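Local coordinates for protein ubiquinol-cytochrome C chaperone (Brucella abortus NCTC 8038, PDB 6RWT) that probably acts as an assembly chaperone of respiratory complex III, as the bacterial homolog of Cbp3, which interacts with newly synthesized cytochrome b, at residues K11-I16 / A72-D77; K31-Q36 / G149-Q154; P66-L71 / I162-L167; R133-R136 / F141-H144. All coordinates share one frame; numbering follows the deposited sequence. Where two conformers were deposited one is given.

Contact 1: K11-I16 / A72-D77; sequences KANEAI and AQEIAD. With MG (magnesium ion), chain C.
Asn13 reaches from helix 2-28 toward helix 66-89 and sets its amide against the carboxylate of Glu74. The bond runs from Asn13 ND2 to Glu74 OE2 over 3.1 Å, fairly straight at 157°, with the acceptor close to the amide plane. At the acceptor end, ND2 meets OE2 from above the carboxylate plane, 60° out of it, and the two flat groups are inclined to each other. The torsions explain the meeting: Asn13 holds CG anti to its backbone nitrogen (chi1 -179°), which carries the amide toward Glu74, while the Glu74 chain is bent at chi2. The same Asn13 ND2 also donates to Glu14 OE1 at 3.1 Å, so one amide nitrogen serves a carboxylate from each helix. Glu74 divides its oxygens between two tasks, because OE1 is the protein ligand of a magnesium ion, at 2.0 Å, and five waters complete the six-coordinate shell. Three of these waters tie the ion to carboxylates of both helices. Water 1 donates to Glu14 OE1 and Glu74 OE2, water 2 to Glu14 OE2, and water 3 to Asp77 OD2. Next to Glu74 in sequence, Ile75 packs on Val20, Tyr21 and Ile24 of helix 2-28. Glu14 OE1 and Glu74 OE2 lie 4.3 Å apart, two like charges that would probably repel; the magnesium ion, its polarised waters and the shared amide N-H probably offset this, so the helices are joined here by a hydrated cation between acidic side chains.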
loop_
_atom_site.group_PDB
_atom_site.type_symbol
_atom_site.label_atom_id
_atom_site.label_comp_id
_atom_site.label_asym_id
_atom_site.label_seq_id
_atom_site.Cartn_x
_atom_site.Cartn_y
_atom_site.Cartn_z
ATOM N N LYS A 11 -8.854 21.350 8.381
ATOM C CA LYS A 11 -9.703 21.145 7.189
ATOM C C LYS A 11 -8.866 20.673 5.987
ATOM O O LYS A 11 -9.235 19.710 5.297
ATOM C CB LYS A 11 -10.476 22.434 6.848
ATOM C CG LYS A 11 -11.440 22.317 5.672
ATOM C CD LYS A 11 -12.213 23.611 5.450
ATOM C CE LYS A 11 -13.091 23.522 4.210
ATOM N NZ LYS A 11 -13.878 24.768 4.007
ATOM N N ALA A 12 -7.734 21.337 5.769
ATOM C CA ALA A 12 -6.796 20.985 4.696
ATOM C C ALA A 12 -6.276 19.553 4.846
ATOM O O ALA A 12 -6.131 18.833 3.847
ATOM C CB ALA A 12 -5.632 21.963 4.660
ATOM N N ASN A 13 -6.022 19.144 6.093
ATOM C CA ASN A 13 -5.562 17.779 6.400
ATOM C C ASN A 13 -6.533 16.726 5.877
ATOM O O ASN A 13 -6.113 15.747 5.258
ATOM C CB ASN A 13 -5.377 17.580 7.910
ATOM C CG ASN A 13 -4.876 16.180 8.260
ATOM O OD1 ASN A 13 -3.698 15.867 8.070
ATOM N ND2 ASN A 13 -5.774 15.332 8.777
ATOM N N GLU A 14 -7.823 16.939 6.116
ATOM C CA GLU A 14 -8.848 15.995 5.658
ATOM C C GLU A 14 -8.879 15.882 4.132
ATOM O O GLU A 14 -9.002 14.774 3.593
ATOM C CB GLU A 14 -10.224 16.347 6.238
ATOM C CG GLU A 14 -10.303 16.294 7.772
ATOM C CD GLU A 14 -9.815 14.975 8.357
ATOM O OE1 GLU A 14 -8.812 14.988 9.098
ATOM O OE2 GLU A 14 -10.422 13.921 8.064
ATOM N N ALA A 15 -8.743 17.015 3.442
ATOM C CA ALA A 15 -8.644 17.027 1.974
ATOM C C ALA A 15 -7.391 16.299 1.457
ATOM O O ALA A 15 -7.470 15.556 0.480
ATOM C CB ALA A 15 -8.697 18.454 1.448
ATOM N N ILE A 16 -6.254 16.504 2.120
ATOM C CA ILE A 16 -4.992 15.808 1.776
ATOM C C ILE A 16 -5.101 14.284 1.953
ATOM O O ILE A 16 -4.696 13.524 1.072
ATOM C CB ILE A 16 -3.797 16.383 2.584
ATOM C CG1 ILE A 16 -3.481 17.810 2.098
ATOM C CG2 ILE A 16 -2.546 15.504 2.482
ATOM C CD1 ILE A 16 -2.609 18.611 3.043
ATOM N N ALA A 72 1.217 9.024 7.509
ATOM C CA ALA A 72 1.291 7.546 7.521
ATOM C C ALA A 72 0.230 6.940 8.457
ATOM O O ALA A 72 -0.443 5.979 8.087
ATOM C CB ALA A 72 2.687 7.067 7.921
ATOM N N GLN A 73 0.078 7.519 9.654
ATOM C CA GLN A 73 -0.964 7.091 10.603
ATOM C C GLN A 73 -2.379 7.219 9.996
ATOM O O GLN A 73 -3.219 6.322 10.162
ATOM C CB GLN A 73 -0.910 7.924 11.895
ATOM C CG GLN A 73 0.298 7.720 12.800
ATOM C CD GLN A 73 0.262 8.604 14.056
ATOM O OE1 GLN A 73 -0.404 9.651 14.097
ATOM N NE2 GLN A 73 0.981 8.178 15.088
ATOM N N GLU A 74 -2.632 8.336 9.306
ATOM C CA GLU A 74 -3.920 8.589 8.640
ATOM C C GLU A 74 -4.209 7.559 7.542
ATOM O O GLU A 74 -5.324 7.052 7.451
ATOM C CB GLU A 74 -3.962 9.998 8.023
ATOM C CG GLU A 74 -3.960 11.161 9.019
ATOM C CD GLU A 74 -5.336 11.573 9.524
ATOM O OE1 GLU A 74 -6.343 10.868 9.258
ATOM O OE2 GLU A 74 -5.412 12.632 10.204
ATOM N N ILE A 75 -3.205 7.271 6.715
ATOM C CA ILE A 75 -3.363 6.310 5.615
ATOM C C ILE A 75 -3.586 4.892 6.161
ATOM O O ILE A 75 -4.457 4.165 5.668
ATOM C CB ILE A 75 -2.169 6.372 4.635
ATOM C CG1 ILE A 75 -2.178 7.715 3.884
ATOM C CG2 ILE A 75 -2.202 5.188 3.671
ATOM C CD1 ILE A 75 -3.487 8.043 3.193
ATOM N N ALA A 76 -2.835 4.513 7.195
ATOM C CA ALA A 76 -3.052 3.235 7.886
ATOM C C ALA A 76 -4.472 3.128 8.472
ATOM O O ALA A 76 -5.133 2.106 8.300
ATOM C CB ALA A 76 -2.000 3.018 8.971
ATOM N N ASP A 77 -4.955 4.203 9.100
ATOM C CA ASP A 77 -6.326 4.264 9.651
ATOM C C ASP A 77 -7.373 4.025 8.558
ATOM O O ASP A 77 -8.288 3.202 8.725
ATOM C CB ASP A 77 -6.580 5.630 10.326
ATOM C CG ASP A 77 -7.927 5.703 11.064
ATOM O OD1 ASP A 77 -8.163 4.876 11.971
ATOM O OD2 ASP A 77 -8.744 6.604 10.762
HETATM MG MG MG C . -8.317 10.715 9.809
HETATM O O HOH W 1 -8.126 12.762 10.588
HETATM O O HOH W 2 -9.109 11.462 8.051
HETATM O O HOH W 3 -8.476 8.798 9.107
HETATM O O HOH W 4 -10.155 10.678 10.775
HETATM O O HOH W 5 -7.544 9.967 11.676
#

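Contact 2: K31-Q36 / G149-Q154; sequences KRFYAQ and GAYVLQ
Residues 31-34 have helical backbone angles without the regular bonding, in the loop between helix 2-28 and helix 43-61, and face a regular turn of helix 145-161; the nearest CA atoms, those of Phe33 and Tyr151, are 10.5 Å apart. An offset edge-to-face aromatic pair fills that distance within this all-helical fold. The Lys31 carbonyl accepts from both Tyr34 N and Ala35 N, which closes the short turn carrying Phe33. Phe33 sends its ring edge at one face of Tyr151, the planes 69° apart and the centroids 5.3 Å from each other. The touching edge is CE1 and CZ, set toward the rim of the tyrosine ring rather than over its middle. Tyr151 points at the loop from the start of its side chain, its CG anti to the backbone nitrogen (chi1 167°), which brings one ring face up to the Phe33 edge. Its hydroxyl is hydrogen-bonded to His53 NE2, which ties the struck ring to helix 43-61. Phe33 also packs on Met49 of that helix and on Leu148 of helix 145-161, so its ring sits at a junction of the loop with two helices. On the loop itself Arg32 grips Gln36 side-on: NE and NH2 both reach Gln36 OE1 at 2.9 Å, from the same face of the amide, with the oxygen in the guanidinium plane. Arg32 NH1 turns to the carbonyls of Val177 and Val180, near the C-terminal end. Across the aromatic pair the tightest approach is Phe33 CZ to Tyr151 CE2, 3.6 Å.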
loop_
_atom_site.group_PDB
_atom_site.type_symbol
_atom_site.label_atom_id
_atom_site.label_comp_id
_atom_site.label_asym_id
_atom_site.label_seq_id
_atom_site.Cartn_x
_atom_site.Cartn_y
_atom_site.Cartn_z
ATOM N N LYS A 31 -5.264 -2.115 -14.547
ATOM C CA LYS A 31 -5.780 -3.340 -15.191
ATOM C C LYS A 31 -4.718 -4.398 -15.495
ATOM O O LYS A 31 -5.000 -5.599 -15.401
ATOM C CB LYS A 31 -6.554 -2.998 -16.476
ATOM C CG LYS A 31 -7.822 -2.186 -16.252
ATOM C CD LYS A 31 -8.939 -2.995 -15.612
ATOM C CE LYS A 31 -10.199 -2.159 -15.429
ATOM N NZ LYS A 31 -10.790 -1.723 -16.726
ATOM N N ARG A 32 -3.501 -3.961 -15.825
ATOM C CA ARG A 32 -2.418 -4.880 -16.203
ATOM C C ARG A 32 -2.099 -5.929 -15.127
ATOM O O ARG A 32 -1.729 -7.052 -15.463
ATOM C CB ARG A 32 -1.140 -4.113 -16.583
ATOM C CG ARG A 32 -0.122 -4.955 -17.343
ATOM C CD ARG A 32 1.107 -4.163 -17.764
ATOM N NE ARG A 32 1.985 -4.953 -18.638
ATOM C CZ ARG A 32 3.198 -4.579 -19.047
ATOM N NH1 ARG A 32 3.727 -3.416 -18.660
ATOM N NH2 ARG A 32 3.898 -5.383 -19.850
ATOM N N PHE A 33 -2.253 -5.583 -13.845
ATOM C CA PHE A 33 -1.998 -6.561 -12.776
ATOM C C PHE A 33 -2.864 -7.815 -12.963
ATOM O O PHE A 33 -2.388 -8.930 -12.794
ATOM C CB PHE A 33 -2.293 -6.006 -11.369
ATOM C CG PHE A 33 -1.511 -4.770 -10.985
ATOM C CD1 PHE A 33 -0.132 -4.681 -11.182
ATOM C CD2 PHE A 33 -2.162 -3.707 -10.355
ATOM C CE1 PHE A 33 0.566 -3.538 -10.802
ATOM C CE2 PHE A 33 -1.466 -2.573 -9.974
ATOM C CZ PHE A 33 -0.097 -2.487 -10.201
ATOM N N TYR A 34 -4.130 -7.605 -13.325
ATOM C CA TYR A 34 -5.142 -8.660 -13.373
ATOM C C TYR A 34 -5.260 -9.311 -14.760
ATOM O O TYR A 34 -5.646 -10.479 -14.877
ATOM C CB TYR A 34 -6.494 -8.096 -12.920
ATOM C CG TYR A 34 -6.420 -7.354 -11.587
ATOM C CD1 TYR A 34 -6.465 -8.043 -10.365
ATOM C CD2 TYR A 34 -6.247 -5.972 -11.550
ATOM C CE1 TYR A 34 -6.376 -7.359 -9.150
ATOM C CE2 TYR A 34 -6.157 -5.282 -10.346
ATOM C CZ TYR A 34 -6.222 -5.976 -9.144
ATOM O OH TYR A 34 -6.132 -5.278 -7.950
ATOM N N ALA A 35 -4.948 -8.559 -15.805
ATOM C CA ALA A 35 -4.906 -9.124 -17.146
ATOM C C ALA A 35 -3.544 -9.825 -17.333
ATOM O O ALA A 35 -3.409 -10.991 -16.949
ATOM C CB ALA A 35 -5.179 -8.053 -18.196
ATOM N N GLN A 36 -2.531 -9.133 -17.846
ATOM C CA GLN A 36 -1.273 -9.796 -18.216
ATOM C C GLN A 36 -0.563 -10.512 -17.057
ATOM O O GLN A 36 -0.109 -11.638 -17.229
ATOM C CB GLN A 36 -0.303 -8.821 -18.901
ATOM C CG GLN A 36 0.962 -9.498 -19.428
ATOM C CD GLN A 36 1.892 -8.570 -20.185
ATOM O OE1 GLN A 36 1.734 -7.348 -20.167
ATOM N NE2 GLN A 36 2.881 -9.153 -20.856
ATOM N N GLY A 149 7.823 -7.160 -9.597
ATOM C CA GLY A 149 8.958 -6.695 -8.803
ATOM C C GLY A 149 9.664 -5.477 -9.388
ATOM O O GLY A 149 10.009 -4.544 -8.653
ATOM N N ALA A 150 9.867 -5.469 -10.705
ATOM C CA ALA A 150 10.428 -4.294 -11.387
ATOM C C ALA A 150 9.563 -3.046 -11.173
ATOM O O ALA A 150 10.087 -1.971 -10.885
ATOM C CB ALA A 150 10.614 -4.565 -12.875
ATOM N N TYR A 151 8.245 -3.200 -11.301
ATOM C CA TYR A 151 7.297 -2.107 -11.008
ATOM C C TYR A 151 7.431 -1.602 -9.564
ATOM O O TYR A 151 7.493 -0.395 -9.330
ATOM C CB TYR A 151 5.859 -2.547 -11.307
ATOM C CG TYR A 151 4.758 -1.650 -10.760
ATOM C CD1 TYR A 151 4.362 -0.490 -11.434
ATOM C CD2 TYR A 151 4.087 -1.984 -9.581
ATOM C CE1 TYR A 151 3.350 0.319 -10.933
ATOM C CE2 TYR A 151 3.079 -1.178 -9.071
ATOM C CZ TYR A 151 2.700 -0.034 -9.756
ATOM O OH TYR A 151 1.686 0.763 -9.263
ATOM N N VAL A 152 7.511 -2.522 -8.607
ATOM C CA VAL A 152 7.616 -2.152 -7.183
ATOM C C VAL A 152 8.922 -1.382 -6.893
ATOM O O VAL A 152 8.901 -0.362 -6.204
ATOM C CB VAL A 152 7.442 -3.387 -6.258
ATOM C CG1 VAL A 152 7.726 -3.038 -4.801
ATOM C CG2 VAL A 152 6.027 -3.944 -6.376
ATOM N N LEU A 153 10.040 -1.858 -7.435
ATOM C CA LEU A 153 11.334 -1.163 -7.309
ATOM C C LEU A 153 11.286 0.266 -7.882
ATOM O O LEU A 153 11.753 1.205 -7.236
ATOM C CB LEU A 153 12.461 -1.975 -7.967
ATOM C CG LEU A 153 12.931 -3.194 -7.165
ATOM C CD1 LEU A 153 13.532 -4.269 -8.067
ATOM C CD2 LEU A 153 13.922 -2.768 -6.087
ATOM N N GLN A 154 10.700 0.430 -9.069
ATOM C CA GLN A 154 10.553 1.761 -9.677
ATOM C C GLN A 154 9.629 2.699 -8.875
ATOM O O GLN A 154 9.917 3.893 -8.768
ATOM C CB GLN A 154 10.075 1.657 -11.132
ATOM C CG GLN A 154 11.093 1.023 -12.070
ATOM C CD GLN A 154 10.609 0.961 -13.508
ATOM O OE1 GLN A 154 9.985 1.896 -14.005
ATOM N NE2 GLN A 154 10.912 -0.138 -14.189
#

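Contact 3: P66-L71 / I162-L167; sequences PALNAL and ISDEAL
Asp164 OD1 is held in a salt bridge by Arg60 NH2 of helix 43-61 and at the same time lies 3.5 Å from Leu68 CD1, which rests against the carboxylate. Arg60 NH2 also bonds to the carbonyl of Ile162, just ahead of the short helix 164-168, so one guanidinium nitrogen fixes both the carboxylate and the chain leading to it. Leu68 comes across Asp164 and Leu167 at about a right angle, its two methyls shared between them: CD1 meets the acid, and CD2 packs 4.0 Å from Leu167 CG. With CG beside the backbone nitrogen (chi1 -66°) and the chain then extended, the fork of Leu68 is carried out to helix 164-168. One turn on, Leu71 CD2 lies 3.6 Å from the carbonyl oxygen of Leu167. The short helix is started by Ser163, an N-cap whose OG accepts from Ala166 N at 3.0 Å with an angle of 159°. Met61 covers Leu71 and Leu167 from helix 43-61. Leucines thus seal the start of helix 66-89 against helix 164-168, while the charge of Asp164 at their border is probably balanced by Arg60.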
loop_
_atom_site.group_PDB
_atom_site.type_symbol
_atom_site.label_atom_id
_atom_site.label_comp_id
_atom_site.label_asym_id
_atom_site.label_seq_id
_atom_site.Cartn_x
_atom_site.Cartn_y
_atom_site.Cartn_z
ATOM N N PRO A 66 7.634 14.735 11.600
ATOM C CA PRO A 66 6.308 14.593 12.238
ATOM C C PRO A 66 5.125 14.621 11.270
ATOM O O PRO A 66 4.163 13.872 11.458
ATOM C CB PRO A 66 6.227 15.803 13.184
ATOM C CG PRO A 66 7.627 16.218 13.406
ATOM C CD PRO A 66 8.372 15.887 12.153
ATOM N N ALA A 67 5.197 15.469 10.245
ATOM C CA ALA A 67 4.110 15.565 9.263
ATOM C C ALA A 67 3.955 14.279 8.441
ATOM O O ALA A 67 2.827 13.845 8.194
ATOM C CB ALA A 67 4.308 16.761 8.345
ATOM N N LEU A 68 5.070 13.675 8.013
ATOM C CA LEU A 68 4.986 12.394 7.286
ATOM C C LEU A 68 4.596 11.216 8.190
ATOM O O LEU A 68 3.860 10.326 7.755
ATOM C CB LEU A 68 6.286 12.085 6.529
ATOM C CG LEU A 68 6.636 13.034 5.382
ATOM C CD1 LEU A 68 7.933 12.585 4.706
ATOM C CD2 LEU A 68 5.517 13.139 4.357
ATOM N N ASN A 69 5.066 11.197 9.442
ATOM C CA ASN A 69 4.632 10.158 10.381
ATOM C C ASN A 69 3.109 10.244 10.630
ATOM O O ASN A 69 2.440 9.215 10.692
ATOM C CB ASN A 69 5.433 10.210 11.696
ATOM C CG ASN A 69 6.875 9.726 11.535
ATOM O OD1 ASN A 69 7.191 8.910 10.664
ATOM N ND2 ASN A 69 7.759 10.228 12.389
ATOM N N ALA A 70 2.566 11.462 10.735
ATOM C CA ALA A 70 1.119 11.654 10.933
ATOM C C ALA A 70 0.310 11.251 9.696
ATOM O O ALA A 70 -0.733 10.609 9.813
ATOM C CB ALA A 70 0.815 13.099 11.307
ATOM N N LEU A 71 0.786 11.630 8.510
ATOM C CA LEU A 71 0.125 11.211 7.264
ATOM C C LEU A 71 0.111 9.674 7.142
ATOM O O LEU A 71 -0.906 9.089 6.739
ATOM C CB LEU A 71 0.785 11.859 6.037
ATOM C CG LEU A 71 0.162 11.594 4.658
ATOM C CD1 LEU A 71 -1.330 11.903 4.644
ATOM C CD2 LEU A 71 0.890 12.378 3.575
ATOM N N ILE A 162 10.417 12.272 -4.379
ATOM C CA ILE A 162 9.461 13.324 -4.014
ATOM C C ILE A 162 9.964 13.952 -2.704
ATOM O O ILE A 162 10.344 13.228 -1.780
ATOM C CB ILE A 162 8.013 12.782 -3.837
ATOM C CG1 ILE A 162 7.513 12.095 -5.121
ATOM C CG2 ILE A 162 7.047 13.916 -3.488
ATOM C CD1 ILE A 162 6.197 11.341 -4.981
ATOM N N SER A 163 9.987 15.285 -2.625
ATOM C CA SER A 163 10.408 15.962 -1.392
ATOM C C SER A 163 9.451 15.661 -0.227
ATOM O O SER A 163 8.259 15.429 -0.442
ATOM C CB SER A 163 10.526 17.480 -1.599
ATOM O OG SER A 163 9.256 18.103 -1.724
ATOM N N ASP A 164 9.980 15.657 0.997
ATOM C CA ASP A 164 9.146 15.566 2.207
ATOM C C ASP A 164 8.023 16.624 2.214
ATOM O O ASP A 164 6.883 16.322 2.585
ATOM C CB ASP A 164 9.997 15.716 3.481
ATOM C CG ASP A 164 10.829 14.471 3.816
ATOM O OD1 ASP A 164 10.895 13.509 3.017
ATOM O OD2 ASP A 164 11.439 14.465 4.911
ATOM N N GLU A 165 8.354 17.852 1.807
ATOM C CA GLU A 165 7.395 18.966 1.747
ATOM C C GLU A 165 6.239 18.697 0.770
ATOM O O GLU A 165 5.066 18.877 1.120
ATOM C CB GLU A 165 8.128 20.274 1.373
ATOM C CG GLU A 165 7.247 21.519 1.296
ATOM C CD GLU A 165 8.036 22.812 1.139
ATOM O OE1 GLU A 165 7.598 23.841 1.695
ATOM O OE2 GLU A 165 9.087 22.813 0.460
ATOM N N ALA A 166 6.573 18.250 -0.443
ATOM C CA ALA A 166 5.561 17.974 -1.467
ATOM C C ALA A 166 4.669 16.793 -1.075
ATOM O O ALA A 166 3.450 16.829 -1.277
ATOM C CB ALA A 166 6.213 17.712 -2.813
ATOM N N LEU A 167 5.277 15.755 -0.501
ATOM C CA LEU A 167 4.530 14.563 -0.097
ATOM C C LEU A 167 3.547 14.886 1.034
ATOM O O LEU A 167 2.387 14.460 0.999
ATOM C CB LEU A 167 5.486 13.443 0.319
ATOM C CG LEU A 167 4.889 12.064 0.587
ATOM C CD1 LEU A 167 4.025 11.554 -0.563
ATOM C CD2 LEU A 167 6.019 11.083 0.865
#

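Contact 4: R133-R136 / F141-H144; sequences RNIR and FWPH
Arg136 and Trp142 make the main contact, a CH-pi interaction in which the aliphatic part of the arginine lies over the indole. Arg136 CG stands 3.8 Å from the centroid of the six-membered ring and 15° off its normal, and it is nearest the shared bond of the indole, at 3.7 Å from Trp142 CE2. Arg136 CB follows beside it, 4.0 Å from Trp142 CD2. The side chain bends at chi2 and chi3 (-60° and -53°), which leaves the guanidinium above the five-membered ring but far from it; with Arg136 CZ 5.6 Å from its centroid, the cation-pi attraction is weak at most. On the opposite face of the indole lies the backbone of His144. Apolar packing adds Ile135, whose CG2 comes 3.9 Å from Trp142 CH2, touching the far end of the ring system obliquely. Polar bonds leave toward other parts of the chain. Arg136 NH2 forms a salt bridge with Asp138 and NH1 bonds to the carbonyl of Gln38, while Trp142 NE1 donates to the carbonyl of Phe37. Leu148 of helix 145-161 touches both Ile135 and Trp142, and Val39 does the same from the loop before helix 43-61. This is a loop joining two consecutive helices of an all-helical fold: after helix 124-135 ends, a tryptophan of the loop packs on the last helical residue and the first beyond it, just ahead of helix 145-161.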
loop_
_atom_site.group_PDB
_atom_site.type_symbol
_atom_site.label_atom_id
_atom_site.label_comp_id
_atom_site.label_asym_id
_atom_site.label_seq_id
_atom_site.Cartn_x
_atom_site.Cartn_y
_atom_site.Cartn_z
ATOM N N ARG A 133 5.067 -15.796 -2.951
ATOM C CA ARG A 133 4.584 -16.348 -1.673
ATOM C C ARG A 133 3.242 -15.727 -1.263
ATOM O O ARG A 133 2.304 -16.438 -0.907
ATOM C CB ARG A 133 5.628 -16.100 -0.574
ATOM C CG ARG A 133 5.449 -16.904 0.702
ATOM C CD ARG A 133 6.772 -17.058 1.463
ATOM N NE ARG A 133 7.304 -15.767 1.932
ATOM C CZ ARG A 133 8.473 -15.203 1.593
ATOM N NH1 ARG A 133 9.336 -15.778 0.753
ATOM N NH2 ARG A 133 8.793 -14.019 2.117
ATOM N N ASN A 134 3.162 -14.403 -1.335
ATOM C CA ASN A 134 1.971 -13.667 -0.884
ATOM C C ASN A 134 0.799 -13.706 -1.870
ATOM O O ASN A 134 -0.357 -13.789 -1.438
ATOM C CB ASN A 134 2.321 -12.199 -0.558
ATOM C CG ASN A 134 3.116 -12.041 0.739
ATOM O OD1 ASN A 134 3.304 -12.989 1.514
ATOM N ND2 ASN A 134 3.606 -10.828 0.973
ATOM N N ILE A 135 1.088 -13.653 -3.173
ATOM C CA ILE A 135 0.053 -13.433 -4.207
ATOM C C ILE A 135 -0.311 -14.682 -5.029
ATOM O O ILE A 135 -1.490 -14.900 -5.305
ATOM C CB ILE A 135 0.450 -12.271 -5.154
ATOM C CG1 ILE A 135 0.757 -11.009 -4.331
ATOM C CG2 ILE A 135 -0.660 -11.988 -6.167
ATOM C CD1 ILE A 135 1.438 -9.887 -5.095
ATOM N N ARG A 136 0.685 -15.481 -5.435
ATOM C CA ARG A 136 0.449 -16.722 -6.209
ATOM C C ARG A 136 1.154 -17.936 -5.583
ATOM O O ARG A 136 1.980 -18.596 -6.241
ATOM C CB ARG A 136 0.863 -16.543 -7.681
ATOM C CG ARG A 136 0.028 -15.549 -8.482
ATOM C CD ARG A 136 -1.451 -15.927 -8.563
ATOM N NE ARG A 136 -1.675 -17.293 -9.048
ATOM C CZ ARG A 136 -1.791 -17.657 -10.330
ATOM N NH1 ARG A 136 -1.723 -16.753 -11.309
ATOM N NH2 ARG A 136 -1.988 -18.933 -10.631
ATOM N N PHE A 141 6.594 -21.563 -9.707
ATOM C CA PHE A 141 7.151 -20.463 -10.501
ATOM C C PHE A 141 6.032 -19.602 -11.098
ATOM O O PHE A 141 5.170 -20.115 -11.813
ATOM C CB PHE A 141 8.050 -20.996 -11.619
ATOM C CG PHE A 141 8.641 -19.914 -12.480
ATOM C CD1 PHE A 141 9.606 -19.052 -11.965
ATOM C CD2 PHE A 141 8.223 -19.740 -13.796
ATOM C CE1 PHE A 141 10.146 -18.038 -12.745
ATOM C CE2 PHE A 141 8.762 -18.728 -14.583
ATOM C CZ PHE A 141 9.727 -17.880 -14.057
ATOM N N TRP A 142 6.064 -18.298 -10.805
ATOM C CA TRP A 142 5.110 -17.323 -11.355
ATOM C C TRP A 142 5.829 -16.496 -12.424
ATOM O O TRP A 142 6.660 -15.656 -12.074
ATOM C CB TRP A 142 4.586 -16.420 -10.228
ATOM C CG TRP A 142 3.589 -15.344 -10.638
ATOM C CD1 TRP A 142 2.832 -15.303 -11.772
ATOM C CD2 TRP A 142 3.215 -14.190 -9.867
ATOM N NE1 TRP A 142 2.030 -14.179 -11.774
ATOM C CE2 TRP A 142 2.248 -13.481 -10.614
ATOM C CE3 TRP A 142 3.616 -13.680 -8.620
ATOM C CZ2 TRP A 142 1.669 -12.288 -10.154
ATOM C CZ3 TRP A 142 3.042 -12.498 -8.164
ATOM C CH2 TRP A 142 2.076 -11.815 -8.931
ATOM N N PRO A 143 5.523 -16.728 -13.727
ATOM C CA PRO A 143 6.232 -16.037 -14.819
ATOM C C PRO A 143 6.299 -14.508 -14.734
ATOM O O PRO A 143 7.293 -13.927 -15.172
ATOM C CB PRO A 143 5.451 -16.459 -16.070
ATOM C CG PRO A 143 4.888 -17.792 -15.724
ATOM C CD PRO A 143 4.601 -17.757 -14.251
ATOM N N HIS A 144 5.267 -13.873 -14.171
ATOM C CA HIS A 144 5.204 -12.404 -14.096
ATOM C C HIS A 144 5.655 -11.782 -12.759
ATOM O O HIS A 144 5.568 -10.562 -12.596
ATOM C CB HIS A 144 3.792 -11.936 -14.481
ATOM C CG HIS A 144 3.433 -12.247 -15.901
ATOM N ND1 HIS A 144 2.750 -13.388 -16.263
ATOM C CD2 HIS A 144 3.678 -11.574 -17.051
ATOM C CE1 HIS A 144 2.585 -13.403 -17.575
ATOM N NE2 HIS A 144 3.139 -12.313 -18.077
#

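Overall arrangement
Contacts 2, 3 and 4 are buried, whereas contact 1 lies at the surface, where a hydrated metal and carboxylates replace hydrophobic side chains. Contacts 1 and 3 share helix 66-89, their segments running on in sequence with centres 11 Å apart: the same helix packs leucines near its start and farther along gives the ion one direct ligand, Glu74, and a water-mediated one, Asp77. Contacts 2 and 4 form a second cluster on the other side of the chain's centre from contact 1. They touch where Gln36 O meets His144 CE1 at 3.2 Å, and both rely on aromatic faces, one struck by a ring edge and the other covered by an aliphatic chain. Contact 4 is local in sequence; the others join distant parts.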